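Local coordinates for 4-hydroxythreonine-4-phosphate dehydrogenase (Legionella pneumophila subsp. pneumophila, PDB 6XMY), which probably catalyses the NAD(P)-dependent oxidation of 4-(phosphooxy)-L-threonine on the route to pyridoxine 5'-phosphate, using a divalent metal ion, at residues 26-31 with 57-62; 35-40 with 318-323; 78-83 with 103-108; 291-296 with 325-330. All blocks are in the same frame, centred on the assembly; numbering follows the deposited sequence.

Contact 1: residues 26-31 with 57-62; sequences LCLALA and IKFLEY
Leu28 and Ile57 meet because both turn their first branch to the side away from the carbonyl carbon. In Ile57 this holds CG1 beside the backbone N (chi1 -64°), and the extended second torsion (169°) sends CD1 out toward helix 23-29. In Leu28 the same first torsion (-63°) lets CD2 reach across to the strand. The two side chains cross at about a right angle. Leu28 CD2 lies 3.8 Å from Ile57 CD1. The same methyl sits 3.8 Å from Phe59 CE1. It comes in at the ring edge, in the ring plane, near CE1 and CZ, so the ring does not stack on the leucine. One ring face is taken within the same segment: Ile57 CG2, just ahead of the strand, lies 3.8 Å above the Phe59 ring plane, displaced toward the rim. Ala31 meets the isoleucine from another direction. Its CB is 3.8 Å from Ile57 CD1 and nearly as close to CG1 and CG2. No hydrogen bond spans the two segments, so their direct contact is purely apolar. Leu28 also rests on Leu75 of strand 74-79 and on Ala50 of helix 43-52. The contact thus joins helix 23-29 and the residues after it to strand 58-61, an edge strand within this chain that pairs with strand 74-79, as in the helix-on-sheet layering of an alpha/beta domain.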
loop_
_atom_site.group_PDB
_atom_site.type_symbol
_atom_site.label_atom_id
_atom_site.label_comp_id
_atom_site.label_asym_id
_atom_site.label_seq_id
_atom_site.Cartn_x
_atom_site.Cartn_y
_atom_site.Cartn_z
ATOM N N LEU A 26 -3.490 -9.118 12.454
ATOM C CA LEU A 26 -2.195 -8.489 12.231
ATOM C C LEU A 26 -1.974 -7.316 13.172
ATOM O O LEU A 26 -0.850 -7.092 13.632
ATOM C CB LEU A 26 -2.083 -8.044 10.774
ATOM C CG LEU A 26 -2.061 -9.216 9.785
ATOM C CD1 LEU A 26 -2.155 -8.724 8.347
ATOM C CD2 LEU A 26 -0.803 -10.042 10.006
ATOM N N CYS A 27 -3.033 -6.555 13.464
ATOM C CA CYS A 27 -2.901 -5.468 14.428
ATOM C C CYS A 27 -2.596 -6.009 15.818
ATOM O O CYS A 27 -1.785 -5.433 16.552
ATOM C CB CYS A 27 -4.170 -4.621 14.435
ATOM S SG CYS A 27 -4.428 -3.723 12.886
ATOM N N LEU A 28 -3.228 -7.128 16.189
ATOM C CA LEU A 28 -2.955 -7.732 17.486
ATOM C C LEU A 28 -1.508 -8.190 17.585
ATOM O O LEU A 28 -0.916 -8.136 18.667
ATOM C CB LEU A 28 -3.924 -8.888 17.745
ATOM C CG LEU A 28 -5.400 -8.497 17.823
ATOM C CD1 LEU A 28 -6.291 -9.727 17.881
ATOM C CD2 LEU A 28 -5.676 -7.585 19.033
ATOM N N ALA A 29 -0.911 -8.622 16.465
ATOM C CA ALA A 29 0.504 -8.983 16.458
ATOM C C ALA A 29 1.408 -7.815 16.835
ATOM O O ALA A 29 2.530 -8.039 17.303
ATOM C CB ALA A 29 0.905 -9.535 15.089
ATOM N N LEU A 30 0.949 -6.580 16.644
ATOM C CA LEU A 30 1.749 -5.426 17.028
ATOM C C LEU A 30 1.801 -5.232 18.536
ATOM O O LEU A 30 2.628 -4.446 19.012
ATOM C CB LEU A 30 1.195 -4.171 16.344
ATOM C CG LEU A 30 1.194 -4.257 14.812
ATOM C CD1 LEU A 30 0.501 -3.065 14.168
ATOM C CD2 LEU A 30 2.614 -4.418 14.255
ATOM N N ALA A 31 0.941 -5.922 19.294
ATOM C CA ALA A 31 0.884 -5.705 20.736
ATOM C C ALA A 31 2.192 -6.076 21.409
ATOM O O ALA A 31 2.559 -5.483 22.430
ATOM C CB ALA A 31 -0.268 -6.500 21.354
ATOM N N ILE A 57 -3.550 -9.762 25.833
ATOM C CA ILE A 57 -3.231 -8.381 25.487
ATOM C C ILE A 57 -4.010 -7.465 26.410
ATOM O O ILE A 57 -5.186 -7.715 26.699
ATOM C CB ILE A 57 -3.602 -8.082 24.018
ATOM C CG1 ILE A 57 -2.763 -8.939 23.073
ATOM C CG2 ILE A 57 -3.420 -6.604 23.694
ATOM C CD1 ILE A 57 -3.240 -8.915 21.644
ATOM N N LYS A 58 -3.361 -6.396 26.864
ATOM C CA LYS A 58 -4.041 -5.357 27.624
ATOM C C LYS A 58 -4.339 -4.192 26.690
ATOM O O LYS A 58 -3.428 -3.624 26.078
ATOM C CB LYS A 58 -3.196 -4.910 28.813
ATOM C CG LYS A 58 -3.065 -5.999 29.878
ATOM C CD LYS A 58 -2.064 -5.620 30.941
ATOM C CE LYS A 58 -1.773 -6.785 31.868
ATOM N NZ LYS A 58 -3.009 -7.314 32.496
ATOM N N PHE A 59 -5.607 -3.842 26.576
ATOM C CA PHE A 59 -6.042 -2.814 25.645
ATOM C C PHE A 59 -6.215 -1.485 26.361
ATOM O O PHE A 59 -6.799 -1.418 27.450
ATOM C CB PHE A 59 -7.366 -3.215 24.997
ATOM C CG PHE A 59 -7.263 -4.435 24.127
ATOM C CD1 PHE A 59 -6.918 -4.319 22.788
ATOM C CD2 PHE A 59 -7.489 -5.700 24.653
ATOM C CE1 PHE A 59 -6.812 -5.445 21.988
ATOM C CE2 PHE A 59 -7.394 -6.826 23.852
ATOM C CZ PHE A 59 -7.055 -6.697 22.520
ATOM N N LEU A 60 -5.716 -0.425 25.735
ATOM C CA LEU A 60 -5.912 0.931 26.219
ATOM C C LEU A 60 -6.679 1.710 25.164
ATOM O O LEU A 60 -6.428 1.561 23.968
ATOM C CB LEU A 60 -4.561 1.621 26.447
ATOM C CG LEU A 60 -3.644 1.013 27.510
ATOM C CD1 LEU A 60 -2.250 1.604 27.414
ATOM C CD2 LEU A 60 -4.222 1.234 28.894
ATOM N N GLU A 61 -7.612 2.547 25.594
ATOM C CA GLU A 61 -8.246 3.459 24.661
ATOM C C GLU A 61 -7.360 4.680 24.444
ATOM O O GLU A 61 -6.805 5.246 25.392
ATOM C CB GLU A 61 -9.631 3.867 25.159
ATOM C CG GLU A 61 -10.596 2.682 25.171
ATOM C CD GLU A 61 -12.027 3.092 25.437
ATOM O OE1 GLU A 61 -12.321 4.304 25.403
ATOM O OE2 GLU A 61 -12.857 2.195 25.681
ATOM N N TYR A 62 -7.229 5.074 23.183
ATOM C CA TYR A 62 -6.356 6.179 22.818
ATOM C C TYR A 62 -6.750 7.464 23.532
ATOM O O TYR A 62 -7.933 7.798 23.643
ATOM C CB TYR A 62 -6.409 6.426 21.309
ATOM C CG TYR A 62 -5.621 7.653 20.930
ATOM C CD1 TYR A 62 -4.233 7.622 20.899
ATOM C CD2 TYR A 62 -6.257 8.859 20.654
ATOM C CE1 TYR A 62 -3.496 8.758 20.581
ATOM C CE2 TYR A 62 -5.530 9.992 20.345
ATOM C CZ TYR A 62 -4.154 9.934 20.302
ATOM O OH TYR A 62 -3.436 11.068 19.995
#

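Contact 2: residues 35-40 with 318-323; sequences LPVVIL and AAVKMA
Ala319 O, one residue before the Val320 that meets Leu35 and Val37, is gripped twice. Ala323 N bonds to it at 3.0 Å in the regular helix pattern, and the hydroxyl of Thr295 is a second partner. These bonds hold the turn of helix 314-328 that carries Val320. Its CG1 does most of the touching. It lies 3.7 Å from Val37 CG1 and 3.8 Å from Leu35 CD1, so one methyl sits against two side chains of the other segment. Val320 CG1 stands opposite the backbone N (chi1 174°), which points it out from the helix toward the strand. The Val37 and Val320 side chains cross at about a right angle. This is helix-on-sheet packing in an alpha/beta fold: helix 314-328 reaches the start of strand 37-41 through Val320, which also lies on Leu12 of strand 12-15 and Val119 of strand 117-120. Leu35 comes from the loop just before the strand. There Pro36 is the centre of an inverse gamma turn, closed by a weak bond of 2.9 Å from Val37 N to Leu35 O. With Pro36 between them, Leu35 and Val37 both direct CB toward the helix. The second methyl of the leucine reaches the edge of the contact, where Leu35 CD2 lies 4.1 Å from Lys321 CG. Lys321 is exposed, and beyond CG its chain runs on extended.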
loop_
_atom_site.group_PDB
_atom_site.type_symbol
_atom_site.label_atom_id
_atom_site.label_comp_id
_atom_site.label_asym_id
_atom_site.label_seq_id
_atom_site.Cartn_x
_atom_site.Cartn_y
_atom_site.Cartn_z
ATOM N N LEU A 35 6.582 -0.782 18.682
ATOM C CA LEU A 35 6.326 0.128 17.579
ATOM C C LEU A 35 5.209 1.082 17.985
ATOM O O LEU A 35 4.208 0.650 18.568
ATOM C CB LEU A 35 5.943 -0.656 16.324
ATOM C CG LEU A 35 7.064 -1.511 15.719
ATOM C CD1 LEU A 35 6.503 -2.535 14.746
ATOM C CD2 LEU A 35 8.100 -0.645 15.026
ATOM N N PRO A 36 5.347 2.365 17.727
ATOM C CA PRO A 36 4.404 3.341 18.306
ATOM C C PRO A 36 3.135 3.448 17.471
ATOM O O PRO A 36 2.972 4.310 16.602
ATOM C CB PRO A 36 5.210 4.637 18.267
ATOM C CG PRO A 36 6.094 4.471 17.071
ATOM C CD PRO A 36 6.471 3.021 17.037
ATOM N N VAL A 37 2.206 2.532 17.735
ATOM C CA VAL A 37 1.028 2.372 16.898
ATOM C C VAL A 37 -0.239 2.588 17.708
ATOM O O VAL A 37 -0.294 2.327 18.916
ATOM C CB VAL A 37 1.001 0.992 16.204
ATOM C CG1 VAL A 37 2.231 0.822 15.327
ATOM C CG2 VAL A 37 0.893 -0.133 17.239
ATOM N N VAL A 38 -1.265 3.078 17.017
ATOM C CA VAL A 38 -2.621 3.183 17.539
ATOM C C VAL A 38 -3.528 2.538 16.503
ATOM O O VAL A 38 -3.430 2.858 15.315
ATOM C CB VAL A 38 -3.016 4.655 17.764
ATOM C CG1 VAL A 38 -4.511 4.771 18.093
ATOM C CG2 VAL A 38 -2.158 5.271 18.888
ATOM N N ILE A 39 -4.383 1.613 16.940
ATOM C CA ILE A 39 -5.201 0.811 16.033
ATOM C C ILE A 39 -6.572 1.445 15.885
ATOM O O ILE A 39 -7.270 1.654 16.882
ATOM C CB ILE A 39 -5.359 -0.630 16.547
ATOM C CG1 ILE A 39 -4.005 -1.233 16.947
ATOM C CG2 ILE A 39 -6.099 -1.478 15.524
ATOM C CD1 ILE A 39 -2.947 -1.179 15.857
ATOM N N LEU A 40 -6.983 1.701 14.649
ATOM C CA LEU A 40 -8.352 2.090 14.340
ATOM C C LEU A 40 -9.169 0.827 14.124
ATOM O O LEU A 40 -8.894 0.071 13.190
ATOM C CB LEU A 40 -8.396 2.882 13.042
ATOM C CG LEU A 40 -8.042 4.344 13.039
ATOM C CD1 LEU A 40 -8.011 4.776 11.587
ATOM C CD2 LEU A 40 -9.068 5.166 13.857
ATOM N N ALA A 318 6.806 -4.929 8.326
ATOM C CA ALA A 318 7.584 -4.117 7.397
ATOM C C ALA A 318 6.867 -2.815 7.052
ATOM O O ALA A 318 7.508 -1.760 6.934
ATOM C CB ALA A 318 7.889 -4.920 6.133
ATOM N N ALA A 319 5.536 -2.860 6.900
ATOM C CA ALA A 319 4.785 -1.657 6.538
ATOM C C ALA A 319 4.806 -0.629 7.660
ATOM O O ALA A 319 4.937 0.575 7.404
ATOM C CB ALA A 319 3.344 -2.016 6.185
ATOM N N VAL A 320 4.676 -1.088 8.905
ATOM C CA VAL A 320 4.767 -0.194 10.053
ATOM C C VAL A 320 6.169 0.390 10.159
ATOM O O VAL A 320 6.341 1.594 10.386
ATOM C CB VAL A 320 4.350 -0.934 11.336
ATOM C CG1 VAL A 320 4.585 -0.044 12.553
ATOM C CG2 VAL A 320 2.880 -1.364 11.264
ATOM N N LYS A 321 7.195 -0.444 9.983
ATOM C CA LYS A 321 8.558 0.062 10.091
ATOM C C LYS A 321 8.869 1.069 8.992
ATOM O O LYS A 321 9.536 2.083 9.239
ATOM C CB LYS A 321 9.549 -1.102 10.091
ATOM C CG LYS A 321 9.498 -1.899 11.384
ATOM C CD LYS A 321 10.348 -3.155 11.317
ATOM C CE LYS A 321 9.778 -4.235 12.228
ATOM N NZ LYS A 321 10.693 -5.404 12.383
ATOM N N MET A 322 8.378 0.829 7.777
ATOM C CA MET A 322 8.619 1.788 6.703
ATOM C C MET A 322 7.916 3.111 6.982
ATOM O O MET A 322 8.497 4.184 6.776
ATOM C CB MET A 322 8.183 1.211 5.358
ATOM C CG MET A 322 8.429 2.166 4.211
ATOM S SD MET A 322 8.066 1.471 2.601
ATOM C CE MET A 322 9.264 0.140 2.534
ATOM N N ALA A 323 6.671 3.054 7.455
ATOM C CA ALA A 323 5.961 4.280 7.804
ATOM C C ALA A 323 6.689 5.036 8.909
ATOM O O ALA A 323 6.838 6.265 8.841
ATOM C CB ALA A 323 4.520 3.961 8.200
#

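Contact 3: residues 78-83 with 103-108; sequences WPVPCA and LTLGAS
Trp78 is the first residue of its segment to meet Leu105, and it does so with the pyrrole part of its indole. A chi1 of -178° swings the indole away from the backbone N and over toward helix 96-111. Trp78 NE1 lies 3.6 Å from Leu105 CD2. Trp78 CD1 is a little farther, 4.1 Å from the same methyl. The methyl approaches the ring at a slant, and the two side chains cross at about a right angle. The Trp78 backbone is hydrogen-bonded to that of Ile39, and its ring also packs on Leu40 and Phe115. Val80, two residues on, again directs CB toward the helix. Its CG2 lies 3.9 Å from Leu105 CD2. Here the side chains run past each other in opposite directions, and the contact is methyl to methyl. One leucine methyl therefore touches both Trp78 and Val80. The torsions of Leu105 explain this reach: with chi1 at -166° and chi2 at 52°, CD2 is the methyl brought to the two side chains. Farther along, the backbone N of Cys82 is hydrogen-bonded to a carboxylate oxygen of Asp42. No hydrogen bond joins 78-83 to 103-108, and the direct contact rests on van der Waals packing around one methyl. It lies at the end of strand 74-79, where Trp78 and the loop residue Val80 pack on helix 96-111, a partly buried helix-on-sheet contact of the alpha/beta fold.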
loop_
_atom_site.group_PDB
_atom_site.type_symbol
_atom_site.label_atom_id
_atom_site.label_comp_id
_atom_site.label_asym_id
_atom_site.label_seq_id
_atom_site.Cartn_x
_atom_site.Cartn_y
_atom_site.Cartn_z
ATOM N N TRP A 78 -8.121 3.319 18.932
ATOM C CA TRP A 78 -9.105 4.364 18.680
ATOM C C TRP A 78 -10.387 3.644 18.278
ATOM O O TRP A 78 -10.514 3.201 17.132
ATOM C CB TRP A 78 -8.635 5.298 17.555
ATOM C CG TRP A 78 -9.584 6.444 17.271
ATOM C CD1 TRP A 78 -10.896 6.354 16.901
ATOM C CD2 TRP A 78 -9.291 7.850 17.337
ATOM N NE1 TRP A 78 -11.439 7.604 16.739
ATOM C CE2 TRP A 78 -10.479 8.541 17.005
ATOM C CE3 TRP A 78 -8.144 8.594 17.652
ATOM C CZ2 TRP A 78 -10.551 9.938 16.973
ATOM C CZ3 TRP A 78 -8.216 9.993 17.622
ATOM C CH2 TRP A 78 -9.413 10.645 17.279
ATOM N N PRO A 79 -11.346 3.483 19.182
ATOM C CA PRO A 79 -12.496 2.624 18.879
ATOM C C PRO A 79 -13.398 3.207 17.801
ATOM O O PRO A 79 -13.710 4.401 17.787
ATOM C CB PRO A 79 -13.227 2.533 20.226
ATOM C CG PRO A 79 -12.146 2.809 21.244
ATOM C CD PRO A 79 -11.335 3.894 20.596
ATOM N N VAL A 80 -13.812 2.335 16.888
ATOM C CA VAL A 80 -14.796 2.643 15.852
ATOM C C VAL A 80 -15.724 1.438 15.805
ATOM O O VAL A 80 -15.247 0.318 15.618
ATOM C CB VAL A 80 -14.133 2.832 14.477
ATOM C CG1 VAL A 80 -15.181 3.204 13.436
ATOM C CG2 VAL A 80 -13.017 3.883 14.535
ATOM N N PRO A 81 -17.036 1.601 15.958
ATOM C CA PRO A 81 -17.910 0.429 16.149
ATOM C C PRO A 81 -18.350 -0.202 14.833
ATOM O O PRO A 81 -18.830 0.483 13.929
ATOM C CB PRO A 81 -19.112 1.016 16.899
ATOM C CG PRO A 81 -19.161 2.466 16.440
ATOM C CD PRO A 81 -17.726 2.880 16.219
ATOM N N CYS A 82 -18.219 -1.528 14.744
ATOM C CA CYS A 82 -18.848 -2.258 13.650
ATOM C C CYS A 82 -20.363 -2.128 13.751
ATOM O O CYS A 82 -20.925 -1.995 14.839
ATOM C CB CYS A 82 -18.485 -3.748 13.705
ATOM S SG CYS A 82 -16.767 -4.109 13.366
ATOM N N ALA A 83 -21.032 -2.143 12.596
ATOM C CA ALA A 83 -22.493 -2.130 12.602
ATOM C C ALA A 83 -23.066 -3.435 13.140
ATOM O O ALA A 83 -24.140 -3.433 13.762
ATOM C CB ALA A 83 -23.036 -1.858 11.202
ATOM N N LEU A 103 -11.010 4.112 6.909
ATOM C CA LEU A 103 -10.215 4.798 5.893
ATOM C C LEU A 103 -10.399 6.310 5.972
ATOM O O LEU A 103 -9.428 7.075 5.857
ATOM C CB LEU A 103 -10.601 4.303 4.496
ATOM C CG LEU A 103 -9.855 3.093 3.927
ATOM C CD1 LEU A 103 -9.723 1.977 4.932
ATOM C CD2 LEU A 103 -10.518 2.597 2.651
ATOM N N THR A 104 -11.645 6.758 6.140
ATOM C CA THR A 104 -11.937 8.189 6.149
ATOM C C THR A 104 -11.374 8.831 7.402
ATOM O O THR A 104 -10.703 9.869 7.343
ATOM C CB THR A 104 -13.455 8.397 6.067
ATOM O OG1 THR A 104 -13.968 7.742 4.899
ATOM C CG2 THR A 104 -13.804 9.890 6.013
ATOM N N LEU A 105 -11.606 8.205 8.550
ATOM C CA LEU A 105 -11.055 8.723 9.794
ATOM C C LEU A 105 -9.531 8.675 9.784
ATOM O O LEU A 105 -8.872 9.630 10.213
ATOM C CB LEU A 105 -11.636 7.929 10.959
ATOM C CG LEU A 105 -11.507 8.423 12.383
ATOM C CD1 LEU A 105 -11.981 9.868 12.542
ATOM C CD2 LEU A 105 -12.314 7.462 13.252
ATOM N N GLY A 106 -8.948 7.601 9.252
ATOM C CA GLY A 106 -7.494 7.514 9.189
ATOM C C GLY A 106 -6.877 8.605 8.334
ATOM O O GLY A 106 -5.897 9.245 8.728
ATOM N N ALA A 107 -7.450 8.841 7.150
ATOM C CA ALA A 107 -6.952 9.909 6.288
ATOM C C ALA A 107 -7.095 11.266 6.964
ATOM O O ALA A 107 -6.166 12.084 6.946
ATOM C CB ALA A 107 -7.697 9.897 4.954
ATOM N N SER A 108 -8.265 11.523 7.552
ATOM C CA SER A 108 -8.534 12.813 8.183
ATOM C C SER A 108 -7.595 13.068 9.355
ATOM O O SER A 108 -7.022 14.161 9.483
ATOM C CB SER A 108 -9.986 12.851 8.653
ATOM O OG SER A 108 -10.277 14.104 9.240
#

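Contact 4: residues 291-296 with 325-330; sequences PIIRTS and DMALTR. With SO4 (sulfate ion), chain C.
Ile293 points its CB at helix 314-328 and lays its outer methyl on the helix backbone between Met326 and Ala327. Ile293 CD1 is 3.6 Å from Ala327 N and 3.7 Å from Met326 C. The Ile293 and Met326 side chains cross obliquely, with Ile293 CD1 3.8 Å from Met326 CB. From the Ala327 side chain, CB lies 4.1 Å from Ile293 CD1, farther than the backbone of that residue. The next residue, Arg294, turns elsewhere, toward a bound sulfate, probably from the crystallisation liquor. One sulfate oxygen lies in the guanidinium plane at the edge formed by the two terminal nitrogens. Arg294 NH1 bonds to sulfate O1 at 3.0 Å and Arg294 NH2 bonds to the same O1 at 2.9 Å. Both bonds are bent, with N-H...O angles of 143° and 149°, as expected when two N-H groups share one acceptor. NH1 also bonds to Thr287 and NH2 to Thr120, bonds that restrict the rotation of the group. The sulfate is also hydrogen-bonded to the Thr139 hydroxyl, the backbone N of His138 and the side-chain amide of Asn285; these residues and Arg294 are predicted to bind substrate. Neighbouring residues thus do different work: Ile293 makes an apolar seat on the helix, while Arg294 holds an anion in a way consistent with recognition of the substrate's phosphate group.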
loop_
_atom_site.group_PDB
_atom_site.type_symbol
_atom_site.label_atom_id
_atom_site.label_comp_id
_atom_site.label_asym_id
_atom_site.label_seq_id
_atom_site.Cartn_x
_atom_site.Cartn_y
_atom_site.Cartn_z
ATOM N N PRO A 291 -0.423 13.998 0.626
ATOM C CA PRO A 291 0.185 14.866 1.643
ATOM C C PRO A 291 0.437 14.163 2.967
ATOM O O PRO A 291 0.949 14.794 3.899
ATOM C CB PRO A 291 -0.849 15.993 1.803
ATOM C CG PRO A 291 -2.120 15.396 1.422
ATOM C CD PRO A 291 -1.829 14.354 0.366
ATOM N N ILE A 292 0.078 12.887 3.072
ATOM C CA ILE A 292 0.393 12.061 4.226
ATOM C C ILE A 292 1.222 10.872 3.757
ATOM O O ILE A 292 1.265 10.537 2.570
ATOM C CB ILE A 292 -0.867 11.561 4.965
ATOM C CG1 ILE A 292 -1.702 10.653 4.045
ATOM C CG2 ILE A 292 -1.689 12.741 5.505
ATOM C CD1 ILE A 292 -2.706 9.760 4.776
ATOM N N ILE A 293 1.879 10.232 4.722
ATOM C CA ILE A 293 2.536 8.951 4.500
ATOM C C ILE A 293 1.484 7.866 4.662
ATOM O O ILE A 293 0.748 7.846 5.657
ATOM C CB ILE A 293 3.661 8.746 5.524
ATOM C CG1 ILE A 293 4.737 9.821 5.379
ATOM C CG2 ILE A 293 4.217 7.339 5.423
ATOM C CD1 ILE A 293 5.563 9.991 6.627
ATOM N N ARG A 294 1.395 6.969 3.682
ATOM C CA ARG A 294 0.516 5.812 3.797
ATOM C C ARG A 294 1.236 4.589 3.263
ATOM O O ARG A 294 1.641 4.567 2.095
ATOM C CB ARG A 294 -0.811 6.012 3.056
ATOM C CG ARG A 294 -1.719 4.781 3.124
ATOM C CD ARG A 294 -1.656 3.978 1.835
ATOM N NE ARG A 294 -2.319 2.675 1.950
ATOM C CZ ARG A 294 -2.739 1.951 0.913
ATOM N NH1 ARG A 294 -2.604 2.415 -0.322
ATOM N NH2 ARG A 294 -3.320 0.773 1.112
ATOM N N THR A 295 1.392 3.578 4.112
ATOM C CA THR A 295 1.901 2.275 3.705
ATOM C C THR A 295 0.828 1.224 3.946
ATOM O O THR A 295 -0.224 1.487 4.544
ATOM C CB THR A 295 3.180 1.906 4.464
ATOM O OG1 THR A 295 2.884 1.789 5.861
ATOM C CG2 THR A 295 4.253 2.960 4.254
ATOM N N SER A 296 1.128 0.009 3.496
ATOM C CA SER A 296 0.139 -1.053 3.486
ATOM C C SER A 296 0.835 -2.401 3.429
ATOM O O SER A 296 1.954 -2.529 2.911
ATOM C CB SER A 296 -0.777 -0.893 2.277
ATOM O OG SER A 296 -1.770 -1.899 2.252
ATOM N N ASP A 325 9.918 4.905 9.561
ATOM C CA ASP A 325 11.160 5.454 9.023
ATOM C C ASP A 325 10.891 6.710 8.211
ATOM O O ASP A 325 11.652 7.685 8.282
ATOM C CB ASP A 325 11.873 4.404 8.174
ATOM C CG ASP A 325 12.505 3.302 9.009
ATOM O OD1 ASP A 325 12.615 3.468 10.243
ATOM O OD2 ASP A 325 12.887 2.263 8.427
ATOM N N MET A 326 9.790 6.724 7.459
ATOM C CA MET A 326 9.424 7.896 6.664
ATOM C C MET A 326 8.998 9.056 7.552
ATOM O O MET A 326 9.322 10.221 7.278
ATOM C CB MET A 326 8.282 7.531 5.714
ATOM C CG MET A 326 8.693 6.630 4.567
ATOM S SD MET A 326 9.854 7.457 3.458
ATOM C CE MET A 326 10.283 6.086 2.404
ATOM N N ALA A 327 8.247 8.760 8.612
ATOM C CA ALA A 327 7.813 9.827 9.505
ATOM C C ALA A 327 9.001 10.452 10.224
ATOM O O ALA A 327 9.045 11.672 10.414
ATOM C CB ALA A 327 6.773 9.298 10.490
ATOM N N LEU A 328 9.988 9.637 10.607
ATOM C CA LEU A 328 11.151 10.181 11.300
ATOM C C LEU A 328 12.001 11.052 10.385
ATOM O O LEU A 328 12.706 11.945 10.867
ATOM C CB LEU A 328 11.985 9.050 11.907
ATOM C CG LEU A 328 11.358 8.359 13.119
ATOM C CD1 LEU A 328 12.126 7.096 13.474
ATOM C CD2 LEU A 328 11.325 9.309 14.302
ATOM N N THR A 329 11.937 10.830 9.072
ATOM C CA THR A 329 12.720 11.597 8.115
ATOM C C THR A 329 11.876 12.596 7.327
ATOM O O THR A 329 12.334 13.118 6.305
ATOM C CB THR A 329 13.495 10.671 7.177
ATOM O OG1 THR A 329 12.580 9.984 6.319
ATOM C CG2 THR A 329 14.284 9.649 7.979
ATOM N N ARG A 330 10.665 12.887 7.793
ATOM C CA ARG A 330 9.787 13.838 7.117
ATOM C C ARG A 330 10.260 15.268 7.353
ATOM O O ARG A 330 10.929 15.552 8.345
ATOM C CB ARG A 330 8.344 13.678 7.598
HETATM S S SO4 C . -4.749 -0.594 -2.465
HETATM O O1 SO4 C . -3.679 -0.041 -1.638
HETATM O O2 SO4 C . -5.910 -0.867 -1.624
HETATM O O3 SO4 C . -5.127 0.410 -3.458
HETATM O O4 SO4 C . -4.356 -1.844 -3.138
#

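Contact 2 is the most buried, contacts 1 and 3 are partly buried, and contact 4 lies at the surface. Contacts 2 and 4 share helix 314-328 and lie about 10 Å apart between centres. Contacts 1 and 2 touch where Leu30 meets Val37 and Val320. Contacts 2 and 3 join through neighbouring strands: Leu40 packs on Trp78 and Gly106, while Val37, on the other side of strand 37-41, serves contact 2. Tyr62 meets Trp78 between contacts 1 and 3. All four are apolar across their segments. Only contact 4 also carries an arginine bonded to an anion, in keeping with its place beside the predicted substrate site.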